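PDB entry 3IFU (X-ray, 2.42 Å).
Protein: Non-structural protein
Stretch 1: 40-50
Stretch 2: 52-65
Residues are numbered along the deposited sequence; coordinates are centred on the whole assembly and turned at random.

Stretch 1 (40-50) QVPELGVLGLF
Stretch 2, residues 52-65: RPEEPLRWTLPRAF

Stretch 1 is a compact coil: overlapping type I turns, Val-41 to Leu-44 and Pro-42 to Gly-45, lead into helical phi/psi at 46-49, with Leu-44 N bonded to Val-41 O (2.7 Å) and Gly-48 N to Leu-44 O (2.6 Å). Stretch 2, lacking regular helix or strand, packs against it, and together they bury 755 Å². Numbering rises together along both: Val-41 CA lies 5.9 Å from Arg-52 CA, Gly-45 CA 3.9 Å from Arg-63 CA.

The polar link is a single beta bridge pairing Leu-44 with Leu-61 (CA-CA 4.4 Å). Glu-43 O accepts twice, from Leu-61 N (3.0 Å, 170°) and from Thr-60 OG1 (2.8 Å), so the Thr-60 hydroxyl gives the same carbonyl a second donor. Gly-45 N lies 2.8 Å from Leu-61 O. Gly-45, at phi/psi 30/-128, has its CA 3.7 Å from Arg-63 CG; an ideal CB would sit 2.9 Å from Leu-61 CG, a clash.

Leucines dominate the apolar contacts, joined by Pro-53 and Trp-59 (chi1 p, chi2 -112°). Leu-44 (m, t) points its CB away, yet its end returns: CD1 meets Pro-53 CD at 3.6 Å, while CD2 reaches Leu-57 CG at 3.9 Å and Trp-59 CZ3 at 3.7 Å. Leu-47 (t, p) sets CD2 at the indole edge, 3.9 Å from Trp-59 CH2. Leu-61 (t, p), buried, brings CD2 3.7 Å from Leu-47 CB.

Two arginines contribute as well: Arg-52 packs its aliphatic CG 3.5 Å from Val-41 CG2, and the Arg-63 guanidinium receives Leu-49 CD1 over one face.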

# COMPACT_ATOMS: atom_id res chain seq x y z
N GLN A 40 -3.04 -23.06 19.96
CA GLN A 40 -2.67 -23.37 18.59
C GLN A 40 -3.46 -24.56 18.07
O GLN A 40 -3.71 -25.52 18.81
CB GLN A 40 -1.17 -23.67 18.50
CG GLN A 40 -0.27 -22.43 18.52
CD GLN A 40 1.20 -22.78 18.50
OE1 GLN A 40 1.59 -23.89 18.12
NE2 GLN A 40 2.05 -21.83 18.90
N VAL A 41 -3.85 -24.49 16.81
CA VAL A 41 -4.62 -25.55 16.16
C VAL A 41 -3.73 -26.23 15.12
O VAL A 41 -3.73 -25.86 13.95
CB VAL A 41 -5.88 -24.98 15.48
CG1 VAL A 41 -6.67 -26.09 14.81
CG2 VAL A 41 -6.75 -24.28 16.50
N PRO A 42 -2.97 -27.25 15.54
CA PRO A 42 -2.05 -28.00 14.68
C PRO A 42 -2.59 -28.33 13.30
O PRO A 42 -1.83 -28.34 12.33
CB PRO A 42 -1.77 -29.25 15.51
CG PRO A 42 -1.77 -28.72 16.91
CD PRO A 42 -2.99 -27.81 16.91
N GLU A 43 -3.89 -28.60 13.20
CA GLU A 43 -4.49 -28.95 11.93
C GLU A 43 -4.54 -27.80 10.92
O GLU A 43 -4.85 -28.01 9.75
CB GLU A 43 -5.92 -29.48 12.14
CG GLU A 43 -6.05 -30.47 13.30
CD GLU A 43 -6.31 -29.79 14.63
OE1 GLU A 43 -7.42 -29.25 14.82
OE2 GLU A 43 -5.40 -29.78 15.49
N LEU A 44 -4.21 -26.59 11.37
CA LEU A 44 -4.23 -25.41 10.50
C LEU A 44 -2.86 -24.83 10.19
O LEU A 44 -2.70 -23.61 10.14
CB LEU A 44 -5.10 -24.31 11.12
CG LEU A 44 -6.61 -24.53 11.22
CD1 LEU A 44 -7.24 -23.33 11.89
CD2 LEU A 44 -7.20 -24.73 9.83
N GLY A 45 -1.87 -25.69 9.96
CA GLY A 45 -0.52 -25.25 9.64
C GLY A 45 -0.08 -23.93 10.24
O GLY A 45 -0.20 -23.70 11.45
N VAL A 46 0.42 -23.04 9.38
CA VAL A 46 0.88 -21.72 9.80
C VAL A 46 -0.25 -20.87 10.39
O VAL A 46 -0.03 -20.12 11.35
CB VAL A 46 1.49 -20.95 8.60
CG1 VAL A 46 1.95 -19.57 9.04
CG2 VAL A 46 2.64 -21.75 8.02
N LEU A 47 -1.44 -20.99 9.81
CA LEU A 47 -2.61 -20.24 10.28
C LEU A 47 -2.94 -20.58 11.74
O LEU A 47 -3.27 -19.70 12.54
CB LEU A 47 -3.81 -20.54 9.39
CG LEU A 47 -5.11 -19.82 9.73
CD1 LEU A 47 -4.88 -18.33 9.75
CD2 LEU A 47 -6.16 -20.19 8.72
N GLY A 48 -2.85 -21.87 12.06
CA GLY A 48 -3.13 -22.32 13.41
C GLY A 48 -2.19 -21.73 14.44
O GLY A 48 -2.44 -21.80 15.64
N LEU A 49 -1.09 -21.15 13.98
CA LEU A 49 -0.12 -20.54 14.88
C LEU A 49 -0.63 -19.18 15.36
O LEU A 49 -0.05 -18.56 16.25
CB LEU A 49 1.23 -20.37 14.17
CG LEU A 49 1.75 -21.57 13.37
CD1 LEU A 49 3.08 -21.22 12.71
CD2 LEU A 49 1.92 -22.77 14.28
N PHE A 50 -1.73 -18.71 14.77
CA PHE A 50 -2.30 -17.42 15.15
C PHE A 50 -3.82 -17.45 15.28
O PHE A 50 -4.39 -16.74 16.11
CB PHE A 50 -1.95 -16.35 14.12
CG PHE A 50 -0.47 -16.19 13.86
CD1 PHE A 50 0.19 -17.04 12.99
CD2 PHE A 50 0.23 -15.14 14.45
CE1 PHE A 50 1.55 -16.84 12.69
CE2 PHE A 50 1.59 -14.94 14.16
CZ PHE A 50 2.24 -15.79 13.28
N ARG A 52 -7.38 -19.58 15.91
CA ARG A 52 -8.04 -20.72 16.52
C ARG A 52 -9.54 -20.53 16.31
O ARG A 52 -10.18 -19.77 17.04
CB ARG A 52 -7.74 -20.76 18.02
CG ARG A 52 -8.14 -22.04 18.75
CD ARG A 52 -7.85 -21.91 20.25
NE ARG A 52 -7.87 -23.19 20.95
CZ ARG A 52 -8.88 -24.06 20.89
NH1 ARG A 52 -9.96 -23.80 20.17
NH2 ARG A 52 -8.80 -25.20 21.57
N PRO A 53 -10.12 -21.20 15.31
CA PRO A 53 -11.55 -21.06 15.03
C PRO A 53 -12.45 -21.41 16.23
O PRO A 53 -11.97 -21.84 17.28
CB PRO A 53 -11.77 -21.99 13.85
CG PRO A 53 -10.78 -23.07 14.10
CD PRO A 53 -9.55 -22.29 14.50
N GLU A 54 -13.75 -21.21 16.05
CA GLU A 54 -14.72 -21.48 17.10
C GLU A 54 -15.21 -22.92 17.14
O GLU A 54 -15.49 -23.46 18.21
CB GLU A 54 -15.93 -20.55 16.94
CG GLU A 54 -15.80 -19.26 17.70
CD GLU A 54 -15.85 -19.48 19.20
OE1 GLU A 54 -15.81 -20.66 19.63
OE2 GLU A 54 -15.92 -18.47 19.95
N GLU A 55 -15.31 -23.53 15.97
CA GLU A 55 -15.80 -24.89 15.86
C GLU A 55 -14.97 -25.71 14.86
O GLU A 55 -13.76 -25.56 14.81
CB GLU A 55 -17.27 -24.83 15.46
CG GLU A 55 -18.14 -24.07 16.42
CD GLU A 55 -19.60 -24.16 16.04
OE1 GLU A 55 -20.44 -23.64 16.80
OE2 GLU A 55 -19.91 -24.76 14.99
N PRO A 56 -15.61 -26.61 14.08
CA PRO A 56 -14.78 -27.37 13.13
C PRO A 56 -13.93 -26.50 12.23
O PRO A 56 -13.78 -25.30 12.44
CB PRO A 56 -15.82 -28.16 12.33
CG PRO A 56 -16.86 -28.45 13.35
CD PRO A 56 -17.00 -27.12 14.06
N LEU A 57 -13.37 -27.14 11.20
CA LEU A 57 -12.52 -26.45 10.25
C LEU A 57 -13.20 -26.31 8.89
O LEU A 57 -13.30 -25.21 8.37
CB LEU A 57 -11.21 -27.22 10.10
CG LEU A 57 -10.11 -27.04 11.16
CD1 LEU A 57 -10.70 -27.03 12.56
CD2 LEU A 57 -9.09 -28.14 10.99
N ARG A 58 -13.66 -27.44 8.36
CA ARG A 58 -14.32 -27.57 7.06
C ARG A 58 -13.27 -27.75 5.96
O ARG A 58 -13.58 -28.09 4.82
CB ARG A 58 -15.27 -26.39 6.76
CG ARG A 58 -14.65 -25.11 6.21
CD ARG A 58 -15.68 -23.97 6.13
NE ARG A 58 -16.58 -24.09 4.97
CZ ARG A 58 -17.87 -24.42 5.04
NH1 ARG A 58 -18.45 -24.68 6.20
NH2 ARG A 58 -18.60 -24.48 3.92
N TRP A 59 -12.01 -27.54 6.33
CA TRP A 59 -10.84 -27.74 5.46
C TRP A 59 -9.60 -27.63 6.33
O TRP A 59 -9.63 -27.00 7.39
CB TRP A 59 -10.78 -26.74 4.28
CG TRP A 59 -10.87 -25.27 4.60
CD1 TRP A 59 -11.90 -24.44 4.28
CD2 TRP A 59 -9.87 -24.45 5.22
NE1 TRP A 59 -11.61 -23.15 4.67
CE2 TRP A 59 -10.37 -23.14 5.25
CE3 TRP A 59 -8.60 -24.71 5.76
CZ2 TRP A 59 -9.65 -22.07 5.80
CZ3 TRP A 59 -7.88 -23.66 6.31
CH2 TRP A 59 -8.41 -22.35 6.33
N THR A 60 -8.51 -28.27 5.91
CA THR A 60 -7.28 -28.25 6.70
C THR A 60 -6.08 -27.61 6.01
O THR A 60 -6.10 -27.38 4.80
CB THR A 60 -6.92 -29.69 7.17
OG1 THR A 60 -6.73 -29.69 8.60
CG2 THR A 60 -5.64 -30.20 6.50
N LEU A 61 -5.05 -27.32 6.79
CA LEU A 61 -3.83 -26.70 6.27
C LEU A 61 -2.56 -27.45 6.66
O LEU A 61 -2.21 -27.54 7.84
CB LEU A 61 -3.74 -25.25 6.78
CG LEU A 61 -2.55 -24.41 6.32
CD1 LEU A 61 -2.61 -24.24 4.81
CD2 LEU A 61 -2.58 -23.06 7.02
N PRO A 62 -1.85 -28.00 5.66
CA PRO A 62 -0.60 -28.74 5.90
C PRO A 62 0.55 -27.81 6.30
O PRO A 62 0.86 -26.86 5.58
CB PRO A 62 -0.34 -29.42 4.56
CG PRO A 62 -1.71 -29.57 3.97
CD PRO A 62 -2.32 -28.23 4.29
N ARG A 63 1.17 -28.07 7.45
CA ARG A 63 2.30 -27.27 7.94
C ARG A 63 3.43 -27.35 6.92
O ARG A 63 3.72 -28.43 6.39
CB ARG A 63 2.78 -27.84 9.28
CG ARG A 63 2.66 -26.90 10.47
CD ARG A 63 3.76 -25.84 10.48
NE ARG A 63 4.01 -25.37 11.85
CZ ARG A 63 4.99 -24.52 12.19
NH1 ARG A 63 5.81 -24.04 11.27
NH2 ARG A 63 5.13 -24.17 13.46
N ALA A 64 4.07 -26.22 6.63
CA ALA A 64 5.15 -26.22 5.65
C ALA A 64 6.03 -24.96 5.64
O ALA A 64 5.93 -24.10 6.51
CB ALA A 64 4.59 -26.47 4.26
N PHE A 65 6.89 -24.89 4.62
CA PHE A 65 7.80 -23.77 4.44
C PHE A 65 7.30 -22.88 3.30
O PHE A 65 6.75 -23.38 2.32
CB PHE A 65 9.20 -24.28 4.07
CG PHE A 65 9.84 -25.12 5.13
CD1 PHE A 65 10.70 -24.55 6.06
CD2 PHE A 65 9.59 -26.49 5.19
CE1 PHE A 65 11.30 -25.32 7.05
CE2 PHE A 65 10.18 -27.28 6.17
CZ PHE A 65 11.04 -26.70 7.10